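Local coordinates for bifunctional protein PutA (Bdellovibrio bacteriovorus, PDB 5UR2) that probably oxidises L-glutamate gamma-semialdehyde to L-glutamate with NAD+ and, as a bifunctional flavoenzyme of proline catabolism, also carries a proline dehydrogenase domain, at residues His739-Asn751 / Ser949-Gln963. Numbering follows the deposited sequence.
Sequences HVKRCIIEMGGKN and SGIGSKTGGPDYLKQ
With CG set anti to the backbone N (chi1 170°) and the chain bent at chi3, Arg742 brings NH1 to the carbonyl of Gln963. The NH1 to Gln963 O distance is 3.0 Å; the oxygen lies near the guanidinium plane, whereas the donor sits well above the carbonyl plane. Gln963 bends at chi2 (-76°), and its amide plane lies 16° from that of the guanidinium, with OE1 above one face toward the rim, while NE2 makes a weak bond to Gly952 O. Ile744 packs alongside Gln963, the two side chains running past each other in opposite directions: CD1 lies 3.7 Å from Gln963 CB, and Ile744 CG2 3.9 Å from Tyr960 CE1. The hydroxyl of Tyr960 bonds to that of Tyr964.

Strand 950-951 pairs antiparallel with strand 742-746, whose other edge is bonded to strand 711-717. Ile745 and Ile951 form the hydrogen-bonded pair, through both N-H groups, and their side chains share a sheet face packed on Met727 of helix 720-730. Beside them, Glu746 and Gly950 are a non-hydrogen-bonded pair with CA atoms 4.3 Å apart. Past the strand end, Ser949 grips twice: its O accepts from Met747 N at 2.8 Å, and its OG donates to Gly748 O at 2.6 Å, in the carbonyl plane.

Glu746 and Cys780, which its side chain touches, are the predicted catalytic residues of this aldehyde dehydrogenase domain. Backbone bonds at Ile745 and Met747 flank Glu746, while a water 2.6 Å from Glu746 OE1 donates to it and also bonds Ser953 OG, consistent with a polar, water-containing site beside Cys780.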
loop_
_atom_site.group_PDB
_atom_site.type_symbol
_atom_site.label_atom_id
_atom_site.label_comp_id
_atom_site.label_asym_id
_atom_site.label_seq_id
_atom_site.Cartn_x
_atom_site.Cartn_y
_atom_site.Cartn_z
ATOM N N HIS B 739 24.210 11.381 -3.367
ATOM C CA HIS B 739 22.845 11.056 -2.989
ATOM C C HIS B 739 22.414 12.000 -1.884
ATOM O O HIS B 739 23.232 12.695 -1.269
ATOM C CB HIS B 739 22.721 9.608 -2.525
ATOM C CG HIS B 739 23.567 9.302 -1.328
ATOM N ND1 HIS B 739 24.832 8.764 -1.433
ATOM C CD2 HIS B 739 23.346 9.486 -0.003
ATOM C CE1 HIS B 739 25.344 8.606 -0.225
ATOM N NE2 HIS B 739 24.462 9.039 0.660
ATOM N N VAL B 740 21.110 11.993 -1.636
ATOM C CA VAL B 740 20.494 12.734 -0.554
ATOM C C VAL B 740 20.263 11.753 0.594
ATOM O O VAL B 740 19.743 10.646 0.393
ATOM C CB VAL B 740 19.178 13.393 -1.010
ATOM C CG1 VAL B 740 18.577 14.244 0.108
ATOM C CG2 VAL B 740 19.404 14.253 -2.250
ATOM N N LYS B 741 20.678 12.141 1.788
ATOM C CA LYS B 741 20.507 11.279 2.944
ATOM C C LYS B 741 19.065 11.295 3.443
ATOM O O LYS B 741 18.377 12.322 3.396
ATOM C CB LYS B 741 21.474 11.693 4.057
ATOM C CG LYS B 741 22.919 11.217 3.800
ATOM C CD LYS B 741 23.917 11.708 4.831
ATOM C CE LYS B 741 25.329 11.234 4.443
ATOM N NZ LYS B 741 26.450 11.738 5.318
ATOM N N ARG B 742 18.588 10.133 3.875
ATOM C CA ARG B 742 17.283 10.028 4.497
ATOM C C ARG B 742 17.455 9.709 5.971
ATOM O O ARG B 742 18.202 8.787 6.324
ATOM C CB ARG B 742 16.427 8.958 3.839
ATOM C CG ARG B 742 15.158 8.691 4.661
ATOM C CD ARG B 742 14.174 7.846 3.919
ATOM N NE ARG B 742 13.636 8.564 2.774
ATOM C CZ ARG B 742 13.257 7.973 1.647
ATOM N NH1 ARG B 742 13.360 6.639 1.514
ATOM N NH2 ARG B 742 12.786 8.719 0.652
ATOM N N CYS B 743 16.750 10.458 6.823
ATOM C CA CYS B 743 16.741 10.227 8.266
ATOM C C CYS B 743 15.421 9.592 8.682
ATOM O O CYS B 743 14.353 10.079 8.306
ATOM C CB CYS B 743 16.933 11.527 9.035
ATOM S SG CYS B 743 18.548 12.266 8.799
ATOM N N ILE B 744 15.499 8.504 9.440
ATOM C CA ILE B 744 14.342 7.864 10.045
ATOM C C ILE B 744 14.500 8.041 11.552
ATOM O O ILE B 744 15.297 7.331 12.175
ATOM C CB ILE B 744 14.239 6.388 9.638
ATOM C CG1 ILE B 744 14.299 6.264 8.114
ATOM C CG2 ILE B 744 12.940 5.765 10.172
ATOM C CD1 ILE B 744 14.489 4.830 7.594
ATOM N N ILE B 745 13.737 8.971 12.149
ATOM C CA ILE B 745 14.042 9.537 13.465
ATOM C C ILE B 745 12.848 9.391 14.410
ATOM O O ILE B 745 11.729 9.777 14.059
ATOM C CB ILE B 745 14.405 11.030 13.362
ATOM C CG1 ILE B 745 15.578 11.259 12.418
ATOM C CG2 ILE B 745 14.734 11.578 14.739
ATOM C CD1 ILE B 745 16.875 10.773 12.949
ATOM N N GLU B 746 13.097 8.902 15.628
ATOM C CA GLU B 746 12.130 8.918 16.728
ATOM C C GLU B 746 12.777 9.613 17.926
ATOM O O GLU B 746 13.890 9.250 18.316
ATOM C CB GLU B 746 11.698 7.486 17.074
ATOM C CG GLU B 746 10.681 7.356 18.221
ATOM C CD GLU B 746 10.547 5.917 18.751
ATOM O OE1 GLU B 746 10.682 4.927 17.978
ATOM O OE2 GLU B 746 10.340 5.779 19.972
ATOM N N MET B 747 12.095 10.622 18.509
ATOM C CA MET B 747 12.742 11.524 19.467
ATOM C C MET B 747 12.017 11.732 20.804
ATOM O O MET B 747 12.388 12.644 21.555
ATOM C CB MET B 747 12.962 12.895 18.830
ATOM C CG MET B 747 14.144 12.953 17.901
ATOM S SD MET B 747 14.203 14.562 17.150
ATOM C CE MET B 747 12.670 14.550 16.238
ATOM N N GLY B 748 11.025 10.932 21.147
ATOM C CA GLY B 748 10.460 11.040 22.481
ATOM C C GLY B 748 9.161 11.829 22.544
ATOM O O GLY B 748 8.646 12.356 21.551
ATOM N N GLY B 749 8.629 11.903 23.768
ATOM C CA GLY B 749 7.336 12.512 23.995
ATOM C C GLY B 749 7.200 13.043 25.404
ATOM O O GLY B 749 8.076 12.867 26.254
ATOM N N LYS B 750 6.093 13.757 25.615
ATOM C CA LYS B 750 5.630 14.208 26.926
ATOM C C LYS B 750 4.164 13.798 26.971
ATOM O O LYS B 750 3.272 14.615 26.745
ATOM C CB LYS B 750 5.811 15.714 27.113
ATOM C CG LYS B 750 5.532 16.208 28.518
ATOM C CD LYS B 750 6.595 15.727 29.494
ATOM C CE LYS B 750 6.278 16.113 30.939
ATOM N NZ LYS B 750 7.368 15.674 31.872
ATOM N N ASN B 751 3.927 12.513 27.208
ATOM C CA ASN B 751 2.648 11.894 26.907
ATOM C C ASN B 751 1.671 11.996 28.076
ATOM O O ASN B 751 2.028 11.743 29.230
ATOM C CB ASN B 751 2.887 10.436 26.532
ATOM C CG ASN B 751 4.030 10.290 25.552
ATOM O OD1 ASN B 751 3.947 10.766 24.408
ATOM N ND2 ASN B 751 5.110 9.651 25.989
ATOM N N SER B 949 8.382 14.687 18.064
ATOM C CA SER B 949 8.554 13.272 18.380
ATOM C C SER B 949 9.181 12.462 17.250
ATOM O O SER B 949 9.536 11.302 17.476
ATOM C CB SER B 949 7.213 12.629 18.761
ATOM O OG SER B 949 6.729 13.201 19.958
ATOM N N GLY B 950 9.317 13.012 16.059
ATOM C CA GLY B 950 10.057 12.329 15.015
ATOM C C GLY B 950 9.603 12.727 13.626
ATOM O O GLY B 950 8.814 13.649 13.443
ATOM N N ILE B 951 10.169 12.026 12.645
ATOM C CA ILE B 951 9.773 12.136 11.246
ATOM C C ILE B 951 10.136 10.831 10.541
ATOM O O ILE B 951 11.220 10.278 10.758
ATOM C CB ILE B 951 10.413 13.356 10.553
ATOM C CG1 ILE B 951 9.904 13.458 9.104
ATOM C CG2 ILE B 951 11.930 13.281 10.619
ATOM C CD1 ILE B 951 9.609 14.870 8.617
ATOM N N GLY B 952 9.203 10.314 9.731
ATOM C CA GLY B 952 9.440 9.150 8.895
ATOM C C GLY B 952 9.518 7.810 9.605
ATOM O O GLY B 952 9.905 6.818 8.975
ATOM N N SER B 953 9.165 7.739 10.892
ATOM C CA SER B 953 9.303 6.512 11.680
ATOM C C SER B 953 7.937 6.099 12.213
ATOM O O SER B 953 7.469 6.632 13.223
ATOM C CB SER B 953 10.292 6.704 12.833
ATOM O OG SER B 953 10.439 5.517 13.593
ATOM N N LYS B 954 7.294 5.158 11.533
ATOM C CA LYS B 954 6.081 4.512 12.015
ATOM C C LYS B 954 6.352 3.000 12.007
ATOM O O LYS B 954 5.956 2.294 11.078
ATOM C CB LYS B 954 4.898 4.911 11.143
ATOM C CG LYS B 954 3.554 4.619 11.759
ATOM C CD LYS B 954 3.395 5.314 13.100
ATOM C CE LYS B 954 1.911 5.534 13.426
ATOM N NZ LYS B 954 1.745 5.902 14.879
ATOM N N THR B 955 7.055 2.514 13.036
ATOM C CA THR B 955 7.586 1.151 13.042
ATOM C C THR B 955 6.467 0.124 13.147
ATOM O O THR B 955 5.397 0.394 13.697
ATOM C CB THR B 955 8.564 0.945 14.212
ATOM O OG1 THR B 955 7.867 1.072 15.460
ATOM C CG2 THR B 955 9.668 2.009 14.187
ATOM N N GLY B 956 6.724 -1.072 12.609
ATOM C CA GLY B 956 5.751 -2.136 12.719
ATOM C C GLY B 956 4.437 -1.882 11.997
ATOM O O GLY B 956 3.409 -2.462 12.369
ATOM N N GLY B 957 4.435 -1.021 10.983
ATOM C CA GLY B 957 3.252 -0.763 10.190
ATOM C C GLY B 957 3.569 -0.791 8.712
ATOM O O GLY B 957 4.729 -0.895 8.301
ATOM N N PRO B 958 2.543 -0.645 7.875
ATOM C CA PRO B 958 2.698 -0.926 6.442
ATOM C C PRO B 958 3.432 0.148 5.635
ATOM O O PRO B 958 3.597 -0.037 4.424
ATOM C CB PRO B 958 1.237 -1.060 5.972
ATOM C CG PRO B 958 0.477 -0.130 6.897
ATOM C CD PRO B 958 1.180 -0.218 8.227
ATOM N N ASP B 959 3.889 1.254 6.236
ATOM C CA ASP B 959 4.705 2.229 5.508
ATOM C C ASP B 959 6.179 2.144 5.869
ATOM O O ASP B 959 7.000 2.776 5.196
ATOM C CB ASP B 959 4.212 3.677 5.757
ATOM C CG ASP B 959 2.788 3.918 5.238
ATOM O OD1 ASP B 959 2.409 3.318 4.200
ATOM O OD2 ASP B 959 2.030 4.668 5.898
ATOM N N TYR B 960 6.542 1.381 6.904
ATOM C CA TYR B 960 7.866 1.548 7.505
ATOM C C TYR B 960 8.988 1.043 6.597
ATOM O O TYR B 960 9.989 1.741 6.389
ATOM C CB TYR B 960 7.930 0.846 8.849
ATOM C CG TYR B 960 9.232 1.101 9.555
ATOM C CD1 TYR B 960 9.503 2.349 10.111
ATOM C CD2 TYR B 960 10.188 0.117 9.657
ATOM C CE1 TYR B 960 10.693 2.609 10.764
ATOM C CE2 TYR B 960 11.395 0.359 10.319
ATOM C CZ TYR B 960 11.638 1.612 10.865
ATOM O OH TYR B 960 12.820 1.873 11.506
ATOM N N LEU B 961 8.848 -0.174 6.069
ATOM C CA LEU B 961 9.914 -0.783 5.278
ATOM C C LEU B 961 10.276 0.052 4.046
ATOM O O LEU B 961 11.451 0.083 3.642
ATOM C CB LEU B 961 9.497 -2.193 4.857
ATOM C CG LEU B 961 10.582 -3.063 4.237
ATOM C CD1 LEU B 961 11.772 -3.145 5.207
ATOM C CD2 LEU B 961 10.013 -4.449 3.903
ATOM N N LYS B 962 9.295 0.741 3.449
ATOM C CA LYS B 962 9.541 1.555 2.258
ATOM C C LYS B 962 10.497 2.717 2.510
ATOM O O LYS B 962 11.136 3.203 1.562
ATOM C CB LYS B 962 8.216 2.096 1.712
ATOM C CG LYS B 962 7.263 1.000 1.197
ATOM C CD LYS B 962 5.926 1.610 0.823
ATOM C CE LYS B 962 4.978 0.576 0.294
ATOM N NZ LYS B 962 3.738 1.200 -0.234
ATOM N N GLN B 963 10.605 3.183 3.754
ATOM C CA GLN B 963 11.553 4.253 4.077
ATOM C C GLN B 963 12.998 3.836 3.823
ATOM O O GLN B 963 13.872 4.700 3.679
ATOM C CB GLN B 963 11.392 4.668 5.540
ATOM C CG GLN B 963 10.107 5.421 5.866
ATOM C CD GLN B 963 10.160 6.855 5.385
ATOM O OE1 GLN B 963 9.781 7.157 4.256
ATOM N NE2 GLN B 963 10.697 7.740 6.223
HETATM O O HOH W 1 8.893 5.127 16.065
#